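Long-range contacts in pyridine synthase TbtD (Thermobispora bispora, PDB 5WA4), which probably forms the central pyridine ring of the thiopeptide thiomuracin by [4+2] aza-cycloaddition, binding its substrate in part through the leader peptide: residues E[12-17]-E[124-129]; E[96-101]-E[112-117]; E[192-197]-E[337-342]; E[228-233]-E[244-249]. All blocks are in the same frame, centred on the assembly; numbering follows the deposited sequence.

Contact 1: E[12-17]-E[124-129]; sequences RFRVDY and HAEGER
An edge strand is joined here to its inner neighbour: residues 124-128 border the sheet within this chain and run antiparallel to residues 12-16, their directions 156° apart. R14 and H124 form a hydrogen-bonded pair. R14 N meets H124 O at 2.7 Å, almost straight and nearly along the C=O axis, and H124 N returns to R14 O at 2.8 Å. F13 and A125 follow as a non-hydrogen-bonded pair, with F13 CE1 against A125 CB at 3.5 Å on the face packed by I75 and R72 of helix 64-85. The four-stranded antiparallel sheet has the order 44-49, 55-62, 9-16, 123-128, so strand 9-16 is interior and F13 also bonds the backbone of I58. On the opposite face R14 is extended, CG anti to the backbone N (chi1 -170°), and grips D16 side-on: NE to OD1 at 3.1 Å, NH2 to OD2 at 3.0 Å. R51 O takes a further bond from R14 NH2, and S118 OG one with D16 OD1. E126 OE2 lies against R14 CB at 3.5 Å. Farther along, R12 bends at chi3 (-72°), and G127 O accepts from both R12 N, at 2.8 Å, and R12 NE, at 3.3 Å, each donor standing above the carbonyl plane.

Contact 2: E[96-101]-E[112-117]; sequences AFLPLH and GPLMPW
F97 O and P113 O are each gripped by one hydrogen bond, the former from H101 N at 2.9 Å, the latter from R51 NE. The first lies within residues 96-101; no hydrogen bond passes between the segments, which join by carbon. L98 carries much of this. With its CG anti to the backbone N (chi1 -175°), the branch reaches across so that CD1 touches M115 CG at 3.6 Å and L114 CB at 3.9 Å. The segment 112-117 is a loop leading from helix 98-107 to strand 123-128, with a cis peptide before P116, and it folds back over the beginning of the helix it has just left. Its L114 extends CD1 to the backbone of H101, 3.7 Å from H101 C. W117 offers the CZ2 corner of its indole, which lies 4.0 Å from H101 CE1 and 4.2 Å from F97 CD1; the F97 and W117 rings meet obliquely, planes at 48°. W50 adds another ring beside H101, and H18 stands edge-to-face with W117. The helical side borders the second subunit, where F97 packs on M91 of that chain, while P113 rests against an acidic side chain of the bound peptide.

Contact 3: E[192-197]-E[337-342]; sequences RSHAEA and LVCHLA
Two first torsions bring the H194 ring and the C339 sulfur together: H194 has CG anti to the backbone N (chi1 -168°), whereas C339 has SG anti to its carbonyl carbon (chi1 -59°). The CD2 edge of the imidazole is thereby set against the thiol, with H194 CD2 3.6 Å from C339 SG. The sulfur lies near the ring plane, 4.7 Å from the H194 ring centroid, so this is a sulfur-aromatic contact made at the edge. Between the axes, 7.9 Å apart at their closest, a small residue permits the approach: A195 CB points at the other helix and touches H340 CB at 3.7 Å, with C339 CB a little farther from A195 CB, at 4.4 Å. Helices 184-201 and 332-352 cross with N-to-C directions 136° apart, a buried pairing in the helical part of the enzyme. The other face of helix 332-352 serves a different partner, L337 and L341 packing on apolar side chains of the bound peptide. On the far flank from H194, E196 OE2 lies near the edge of the H340 ring, 4.2 Å from H340 CE1, and R192, bent at chi2 and chi3, brings NH2 to within 3.9 Å of H340 O. The salt bridges of these two lead away, E196 to R209, R192 to D344 and, through NH1, to E210 of the third subunit. H194, stacked on Y322, has its NE2 hydrogen-bonded to R335 NH1, which can only donate; the ring that meets the C339 sulfur edge-on is therefore probably neutral, and polarised by the neighbouring positive charge.

Contact 4: E[228-233]-E[244-249]; sequences IAVASS and PHVREW
A helix-loop-helix unit brings these segments together: residues 228-233 belong to the last turns of helix 220-235, residues 244-249 open helix 244-265, and a short connection returns the chain between them. The two axes diverge by 49° and stay 9.1 Å apart at closest approach. The polar link is a side chain of the second helix gripping a main-chain oxygen of the first segment. R247 NE donates to S233 O at 2.6 Å, with the oxygen at the edge of the guanidinium, near its plane, although the donor stands well above the carbonyl plane of S233. R247 NH2 adds a weak bond to the same S233 O at 3.3 Å, its position being less certain. Bends at chi2 and chi3 turn the guanidinium back to this oxygen, and a positive group near the C-terminal part of helix 220-235 would probably be favoured by the helix dipole. Beneath, V246 holds CG1 anti to its backbone N (chi1 152°) and sets that methyl 3.5 Å from S233 O and 3.8 Å from S233 CB. The other methyl, V246 CG2, faces V230 CG1 at 4.3 Å. S232 turns away from the second helix and bonds within its own, OG to I228 O at 2.9 Å; that carbonyl also accepts from S232 N. Around the pair, V230 and H245 both touch D170 of helix 164-178, I228 and A231 lie on helix 332-352, and W249 faces helix 135-159 while stacking on H324 of helix 307-328.

In the fold
Contacts 1 and 2 are partly buried, their centres about 18 Å apart on one side of the chain; contacts 3 and 4 are buried helix pairings, centres about 20 Å apart. Along the chain, contact 2 is nested within contact 1 and contact 4 within contact 3. Contact 1 rests on backbone bonds, as a sheet requires, contact 2 on apolar and aromatic packing at a subunit border. The two helical contacts differ: contact 3 uses small residues and a sulfur at a ring edge, contact 4 an arginine on a main-chain carbonyl. Helix 332-352 links them, supplying one segment of contact 3 and flanking contact 4; helix 164-178 borders both.

Contact 1: E[12-17]-E[124-129]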
# COMPACT_ATOMS: atom_id res chain seq x y z
N ARG E 12 30.47 31.85 4.74
CA ARG E 12 29.10 32.04 5.17
C ARG E 12 28.92 33.20 6.16
O ARG E 12 29.74 33.41 7.05
CB ARG E 12 28.56 30.76 5.81
CG ARG E 12 28.46 29.61 4.85
CD ARG E 12 27.91 28.38 5.54
NE ARG E 12 28.88 27.80 6.46
CZ ARG E 12 28.58 26.81 7.29
NH1 ARG E 12 27.35 26.31 7.31
NH2 ARG E 12 29.51 26.32 8.10
N PHE E 13 27.83 33.93 5.99
CA PHE E 13 27.46 34.98 6.93
C PHE E 13 26.00 34.84 7.33
O PHE E 13 25.15 34.50 6.51
CB PHE E 13 27.74 36.36 6.33
CG PHE E 13 29.19 36.74 6.34
CD1 PHE E 13 29.81 37.16 7.50
CD2 PHE E 13 29.96 36.65 5.18
CE1 PHE E 13 31.15 37.51 7.52
CE2 PHE E 13 31.30 37.00 5.19
CZ PHE E 13 31.89 37.42 6.36
N ARG E 14 25.72 35.11 8.61
CA ARG E 14 24.35 35.12 9.10
C ARG E 14 23.91 36.53 9.53
O ARG E 14 24.47 37.10 10.47
CB ARG E 14 24.20 34.15 10.27
CG ARG E 14 22.73 33.95 10.66
CD ARG E 14 22.50 33.30 12.01
NE ARG E 14 21.10 33.46 12.39
CZ ARG E 14 20.15 32.55 12.21
NH1 ARG E 14 20.44 31.38 11.65
NH2 ARG E 14 18.90 32.79 12.60
N VAL E 15 22.89 37.08 8.86
CA VAL E 15 22.29 38.37 9.23
C VAL E 15 20.87 38.24 9.80
O VAL E 15 19.92 38.11 9.02
CB VAL E 15 22.21 39.30 8.01
CG1 VAL E 15 21.76 40.70 8.44
CG2 VAL E 15 23.53 39.33 7.28
N ASP E 16 20.71 38.30 11.12
CA ASP E 16 19.37 38.23 11.74
C ASP E 16 18.55 39.51 11.58
O ASP E 16 19.04 40.62 11.83
CB ASP E 16 19.49 37.89 13.23
CG ASP E 16 20.05 36.50 13.47
OD1 ASP E 16 21.30 36.34 13.50
OD2 ASP E 16 19.25 35.56 13.65
N TYR E 17 17.30 39.37 11.18
CA TYR E 17 16.44 40.52 10.95
C TYR E 17 14.98 40.09 11.03
O TYR E 17 14.26 40.07 10.04
CB TYR E 17 16.78 41.12 9.60
CG TYR E 17 16.36 42.55 9.36
CD1 TYR E 17 16.83 43.59 10.15
CD2 TYR E 17 15.53 42.86 8.29
CE1 TYR E 17 16.45 44.90 9.90
CE2 TYR E 17 15.14 44.16 8.02
CZ TYR E 17 15.60 45.18 8.81
OH TYR E 17 15.20 46.46 8.51
N HIS E 124 26.66 37.45 12.25
CA HIS E 124 27.59 36.40 12.65
C HIS E 124 28.29 35.84 11.42
O HIS E 124 27.65 35.55 10.40
CB HIS E 124 26.86 35.29 13.40
CG HIS E 124 26.03 35.78 14.54
ND1 HIS E 124 26.50 35.83 15.84
CD2 HIS E 124 24.75 36.24 14.58
CE1 HIS E 124 25.55 36.30 16.63
NE2 HIS E 124 24.48 36.56 15.89
N ALA E 125 29.61 35.74 11.50
CA ALA E 125 30.40 35.08 10.47
C ALA E 125 30.39 33.60 10.79
O ALA E 125 30.71 33.21 11.93
CB ALA E 125 31.81 35.64 10.42
N GLU E 126 30.01 32.77 9.82
CA GLU E 126 29.73 31.35 10.09
C GLU E 126 30.81 30.43 9.52
O GLU E 126 30.76 29.21 9.72
CB GLU E 126 28.34 30.95 9.55
CG GLU E 126 27.15 31.40 10.43
CD GLU E 126 25.80 30.85 9.98
OE1 GLU E 126 25.67 30.44 8.81
OE2 GLU E 126 24.86 30.80 10.80
N GLY E 127 31.78 31.00 8.83
CA GLY E 127 32.87 30.20 8.31
C GLY E 127 32.44 29.54 7.03
O GLY E 127 31.41 29.88 6.46
N GLU E 128 33.20 28.55 6.59
CA GLU E 128 33.06 28.02 5.25
C GLU E 128 32.29 26.70 5.11
O GLU E 128 32.28 25.88 6.03
CB GLU E 128 34.46 27.82 4.68
CG GLU E 128 35.32 27.02 5.62
CD GLU E 128 36.73 26.89 5.13
OE1 GLU E 128 37.01 25.95 4.36
OE2 GLU E 128 37.56 27.74 5.51
N ARG E 129 31.64 26.53 3.96
CA ARG E 129 31.01 25.26 3.61
C ARG E 129 32.06 24.17 3.68
O ARG E 129 33.18 24.38 3.25
CB ARG E 129 30.40 25.33 2.21
CG ARG E 129 29.26 26.32 2.07
CD ARG E 129 28.33 25.91 0.95
NE ARG E 129 27.76 24.60 1.22
CZ ARG E 129 26.89 23.98 0.42
NH1 ARG E 129 26.49 24.57 -0.70
NH2 ARG E 129 26.42 22.79 0.75

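Contact 2: E[96-101]-E[112-117]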
# COMPACT_ATOMS: atom_id res chain seq x y z
N ALA E 96 6.40 30.43 19.90
CA ALA E 96 5.15 30.33 19.16
C ALA E 96 5.36 29.67 17.81
O ALA E 96 4.44 29.11 17.22
CB ALA E 96 4.51 31.72 18.98
N PHE E 97 6.59 29.78 17.30
CA PHE E 97 6.95 29.22 16.01
C PHE E 97 7.57 27.83 16.13
O PHE E 97 7.76 27.18 15.11
CB PHE E 97 7.93 30.13 15.25
CG PHE E 97 7.31 31.36 14.67
CD1 PHE E 97 7.16 32.52 15.43
CD2 PHE E 97 6.88 31.38 13.35
CE1 PHE E 97 6.61 33.65 14.90
CE2 PHE E 97 6.31 32.50 12.80
CZ PHE E 97 6.17 33.64 13.58
N LEU E 98 7.91 27.39 17.34
CA LEU E 98 8.67 26.14 17.48
C LEU E 98 7.95 24.97 16.77
O LEU E 98 8.53 24.36 15.88
CB LEU E 98 8.94 25.80 18.96
CG LEU E 98 9.81 24.57 19.28
CD1 LEU E 98 11.18 24.75 18.71
CD2 LEU E 98 9.94 24.35 20.76
N PRO E 99 6.68 24.69 17.11
CA PRO E 99 6.09 23.53 16.43
C PRO E 99 6.08 23.61 14.91
O PRO E 99 6.20 22.57 14.28
CB PRO E 99 4.65 23.50 16.96
CG PRO E 99 4.70 24.25 18.25
CD PRO E 99 5.71 25.35 18.00
N LEU E 100 5.96 24.78 14.31
CA LEU E 100 6.05 24.89 12.86
C LEU E 100 7.48 24.66 12.41
O LEU E 100 7.71 24.10 11.35
CB LEU E 100 5.58 26.25 12.34
CG LEU E 100 5.66 26.31 10.82
CD1 LEU E 100 4.81 25.18 10.26
CD2 LEU E 100 5.22 27.66 10.22
N HIS E 101 8.43 25.10 13.21
CA HIS E 101 9.82 24.94 12.87
C HIS E 101 10.27 23.45 13.00
O HIS E 101 11.02 22.94 12.16
CB HIS E 101 10.67 25.87 13.74
CG HIS E 101 10.62 27.30 13.31
ND1 HIS E 101 11.43 28.28 13.85
CD2 HIS E 101 9.86 27.92 12.37
CE1 HIS E 101 11.17 29.43 13.26
NE2 HIS E 101 10.23 29.25 12.35
N GLY E 112 20.24 21.38 13.46
CA GLY E 112 20.74 22.53 14.18
C GLY E 112 19.69 22.88 15.22
O GLY E 112 18.58 22.36 15.17
N PRO E 113 20.06 23.74 16.18
CA PRO E 113 19.06 24.22 17.14
C PRO E 113 17.92 24.90 16.44
O PRO E 113 18.14 25.54 15.41
CB PRO E 113 19.86 25.19 17.99
CG PRO E 113 21.25 24.63 17.96
CD PRO E 113 21.42 24.14 16.55
N LEU E 114 16.71 24.72 16.95
CA LEU E 114 15.56 25.49 16.49
C LEU E 114 15.31 26.61 17.47
O LEU E 114 14.86 27.68 17.08
CB LEU E 114 14.33 24.61 16.38
CG LEU E 114 14.41 23.41 15.45
CD1 LEU E 114 13.06 22.69 15.38
CD2 LEU E 114 14.87 23.85 14.06
N MET E 115 15.61 26.31 18.74
CA MET E 115 15.56 27.20 19.92
C MET E 115 16.91 27.16 20.64
O MET E 115 17.55 26.11 20.66
CB MET E 115 14.49 26.74 20.92
CG MET E 115 13.07 27.11 20.59
SD MET E 115 12.79 28.88 20.72
CE MET E 115 12.26 29.17 19.04
N PRO E 116 17.35 28.27 21.25
CA PRO E 116 16.95 29.69 21.28
C PRO E 116 17.33 30.43 20.00
O PRO E 116 18.41 30.15 19.48
CB PRO E 116 17.75 30.25 22.45
CG PRO E 116 18.07 29.08 23.30
CD PRO E 116 18.31 27.99 22.32
N TRP E 117 16.51 31.37 19.54
CA TRP E 117 16.87 32.18 18.37
C TRP E 117 18.21 32.90 18.54
O TRP E 117 18.64 33.21 19.65
CB TRP E 117 15.77 33.21 18.05
CG TRP E 117 14.54 32.61 17.42
CD1 TRP E 117 14.21 31.29 17.39
CD2 TRP E 117 13.48 33.30 16.73
NE1 TRP E 117 13.01 31.11 16.73
CE2 TRP E 117 12.55 32.33 16.31
CE3 TRP E 117 13.24 34.65 16.41
CZ2 TRP E 117 11.39 32.65 15.61
CZ3 TRP E 117 12.07 34.97 15.71
CH2 TRP E 117 11.17 33.98 15.31

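Contact 3: E[192-197]-E[337-342]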
# COMPACT_ATOMS: atom_id res chain seq x y z
N ARG E 192 0.21 23.21 -14.30
CA ARG E 192 -0.96 22.70 -13.59
C ARG E 192 -0.56 21.68 -12.53
O ARG E 192 -0.98 21.74 -11.37
CB ARG E 192 -1.99 22.08 -14.53
CG ARG E 192 -3.24 21.62 -13.78
CD ARG E 192 -4.55 22.02 -14.45
NE ARG E 192 -4.89 23.44 -14.39
CZ ARG E 192 -5.38 24.13 -15.42
NH1 ARG E 192 -5.58 23.55 -16.60
NH2 ARG E 192 -5.66 25.41 -15.28
N SER E 193 0.28 20.73 -12.95
CA SER E 193 0.73 19.67 -12.08
C SER E 193 1.27 20.17 -10.72
O SER E 193 0.99 19.56 -9.68
CB SER E 193 1.80 18.85 -12.80
OG SER E 193 2.50 18.04 -11.89
N HIS E 194 2.00 21.28 -10.73
CA HIS E 194 2.63 21.83 -9.53
C HIS E 194 1.55 22.26 -8.56
O HIS E 194 1.59 21.87 -7.39
CB HIS E 194 3.54 23.02 -9.89
CG HIS E 194 4.45 23.47 -8.78
ND1 HIS E 194 5.31 22.61 -8.11
CD2 HIS E 194 4.71 24.71 -8.30
CE1 HIS E 194 6.02 23.30 -7.23
NE2 HIS E 194 5.68 24.57 -7.32
N ALA E 195 0.58 23.03 -9.06
CA ALA E 195 -0.49 23.57 -8.22
C ALA E 195 -1.37 22.44 -7.68
O ALA E 195 -1.71 22.42 -6.50
CB ALA E 195 -1.33 24.59 -8.99
N GLU E 196 -1.72 21.50 -8.55
CA GLU E 196 -2.52 20.36 -8.13
C GLU E 196 -1.86 19.53 -7.02
O GLU E 196 -2.55 18.94 -6.18
CB GLU E 196 -2.81 19.48 -9.35
CG GLU E 196 -3.76 20.14 -10.31
CD GLU E 196 -5.14 20.33 -9.71
OE1 GLU E 196 -5.50 19.52 -8.82
OE2 GLU E 196 -5.85 21.29 -10.11
N ALA E 197 -0.53 19.50 -6.99
CA ALA E 197 0.20 18.78 -5.97
C ALA E 197 -0.08 19.39 -4.59
O ALA E 197 -0.33 18.68 -3.62
CB ALA E 197 1.68 18.80 -6.28
N LEU E 337 -0.75 29.50 -6.40
CA LEU E 337 -1.84 30.25 -7.01
C LEU E 337 -1.43 30.79 -8.36
O LEU E 337 -2.18 30.66 -9.34
CB LEU E 337 -2.26 31.40 -6.10
CG LEU E 337 -3.20 32.45 -6.70
CD1 LEU E 337 -4.55 31.81 -6.98
CD2 LEU E 337 -3.29 33.65 -5.77
N VAL E 338 -0.26 31.41 -8.42
CA VAL E 338 0.29 31.87 -9.70
C VAL E 338 0.41 30.74 -10.77
O VAL E 338 -0.00 30.94 -11.92
CB VAL E 338 1.64 32.54 -9.49
CG1 VAL E 338 2.40 32.64 -10.78
CG2 VAL E 338 1.42 33.92 -8.88
N CYS E 339 0.93 29.56 -10.40
CA CYS E 339 0.98 28.45 -11.36
C CYS E 339 -0.42 28.05 -11.77
O CYS E 339 -0.67 27.72 -12.92
CB CYS E 339 1.69 27.21 -10.81
SG CYS E 339 3.41 27.40 -10.28
N HIS E 340 -1.34 28.05 -10.82
CA HIS E 340 -2.67 27.61 -11.16
C HIS E 340 -3.30 28.59 -12.18
O HIS E 340 -3.96 28.17 -13.14
CB HIS E 340 -3.54 27.47 -9.93
CG HIS E 340 -4.91 26.96 -10.22
ND1 HIS E 340 -5.23 25.63 -10.18
CD2 HIS E 340 -6.03 27.61 -10.62
CE1 HIS E 340 -6.50 25.47 -10.51
NE2 HIS E 340 -7.00 26.66 -10.79
N LEU E 341 -3.05 29.88 -11.98
CA LEU E 341 -3.57 30.89 -12.90
C LEU E 341 -2.86 30.83 -14.26
O LEU E 341 -3.47 31.09 -15.30
CB LEU E 341 -3.44 32.29 -12.29
CG LEU E 341 -4.38 32.54 -11.10
CD1 LEU E 341 -4.05 33.83 -10.35
CD2 LEU E 341 -5.82 32.54 -11.59
N ALA E 342 -1.57 30.49 -14.28
CA ALA E 342 -0.89 30.36 -15.57
C ALA E 342 -1.55 29.25 -16.35
O ALA E 342 -1.87 29.44 -17.52
CB ALA E 342 0.57 30.09 -15.40

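Contact 4: E[228-233]-E[244-249]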
# COMPACT_ATOMS: atom_id res chain seq x y z
N ILE E 228 -0.28 35.62 -23.50
CA ILE E 228 0.09 35.87 -24.89
C ILE E 228 1.26 36.86 -25.01
O ILE E 228 2.15 36.69 -25.84
CB ILE E 228 -1.10 36.41 -25.70
CG1 ILE E 228 -2.23 35.38 -25.72
CG2 ILE E 228 -0.68 36.72 -27.12
CD1 ILE E 228 -3.43 35.82 -26.52
N ALA E 229 1.27 37.89 -24.17
CA ALA E 229 2.31 38.90 -24.22
C ALA E 229 3.64 38.44 -23.57
O ALA E 229 4.72 38.83 -24.03
CB ALA E 229 1.81 40.19 -23.57
N VAL E 230 3.56 37.64 -22.51
CA VAL E 230 4.76 37.14 -21.84
C VAL E 230 5.44 36.09 -22.70
O VAL E 230 6.68 36.05 -22.81
CB VAL E 230 4.45 36.53 -20.45
CG1 VAL E 230 5.50 35.53 -20.04
CG2 VAL E 230 4.36 37.63 -19.44
N ALA E 231 4.63 35.25 -23.32
CA ALA E 231 5.16 34.25 -24.22
C ALA E 231 5.89 34.95 -25.38
O ALA E 231 6.97 34.50 -25.77
CB ALA E 231 4.06 33.34 -24.73
N SER E 232 5.32 36.04 -25.89
CA SER E 232 5.92 36.83 -26.97
C SER E 232 7.32 37.33 -26.61
O SER E 232 8.27 37.11 -27.35
CB SER E 232 5.04 38.03 -27.33
OG SER E 232 3.82 37.64 -27.95
N SER E 233 7.46 37.99 -25.46
CA SER E 233 8.78 38.43 -24.99
C SER E 233 9.69 37.26 -24.65
O SER E 233 10.84 37.46 -24.26
CB SER E 233 8.66 39.33 -23.76
OG SER E 233 8.27 40.63 -24.12
N PRO E 244 11.05 43.82 -20.98
CA PRO E 244 12.45 43.48 -20.71
C PRO E 244 12.66 42.28 -19.76
O PRO E 244 13.06 41.25 -20.25
CB PRO E 244 13.00 44.77 -20.09
CG PRO E 244 12.26 45.82 -20.85
CD PRO E 244 10.87 45.28 -21.12
N HIS E 245 12.34 42.40 -18.48
CA HIS E 245 12.78 41.44 -17.46
C HIS E 245 12.47 39.96 -17.79
O HIS E 245 13.10 39.05 -17.22
CB HIS E 245 12.12 41.77 -16.12
CG HIS E 245 10.70 41.34 -16.05
ND1 HIS E 245 9.72 41.89 -16.84
CD2 HIS E 245 10.12 40.34 -15.36
CE1 HIS E 245 8.57 41.28 -16.60
NE2 HIS E 245 8.79 40.33 -15.71
N VAL E 246 11.49 39.71 -18.65
CA VAL E 246 11.24 38.36 -19.13
C VAL E 246 12.40 37.93 -20.03
O VAL E 246 12.91 36.81 -19.91
CB VAL E 246 9.89 38.25 -19.88
CG1 VAL E 246 9.92 37.12 -20.92
CG2 VAL E 246 8.76 38.04 -18.90
N ARG E 247 12.83 38.83 -20.91
CA ARG E 247 13.91 38.55 -21.83
C ARG E 247 15.21 38.23 -21.12
O ARG E 247 15.93 37.32 -21.54
CB ARG E 247 14.12 39.70 -22.81
CG ARG E 247 13.13 39.59 -23.88
CD ARG E 247 13.78 39.11 -25.17
NE ARG E 247 12.81 38.18 -25.75
CZ ARG E 247 13.03 37.34 -26.76
NH1 ARG E 247 14.19 37.33 -27.40
NH2 ARG E 247 12.09 36.51 -27.15
N GLU E 248 15.51 38.93 -20.03
CA GLU E 248 16.78 38.58 -19.43
C GLU E 248 16.65 37.33 -18.61
O GLU E 248 17.63 36.61 -18.46
CB GLU E 248 17.38 39.69 -18.59
CG GLU E 248 18.29 40.47 -19.48
CD GLU E 248 19.73 40.50 -19.00
OE1 GLU E 248 20.05 39.94 -17.92
OE2 GLU E 248 20.57 41.01 -19.79
N TRP E 249 15.45 37.06 -18.11
CA TRP E 249 15.26 35.84 -17.35
C TRP E 249 15.58 34.68 -18.25
O TRP E 249 16.46 33.88 -17.91
CB TRP E 249 13.85 35.71 -16.81
CG TRP E 249 13.70 34.48 -15.95
CD1 TRP E 249 12.91 33.38 -16.20
CD2 TRP E 249 14.37 34.21 -14.71
NE1 TRP E 249 13.05 32.46 -15.17
CE2 TRP E 249 13.95 32.95 -14.26
CE3 TRP E 249 15.30 34.92 -13.95
CZ2 TRP E 249 14.41 32.40 -13.09
CZ3 TRP E 249 15.76 34.36 -12.78
CH2 TRP E 249 15.32 33.11 -12.36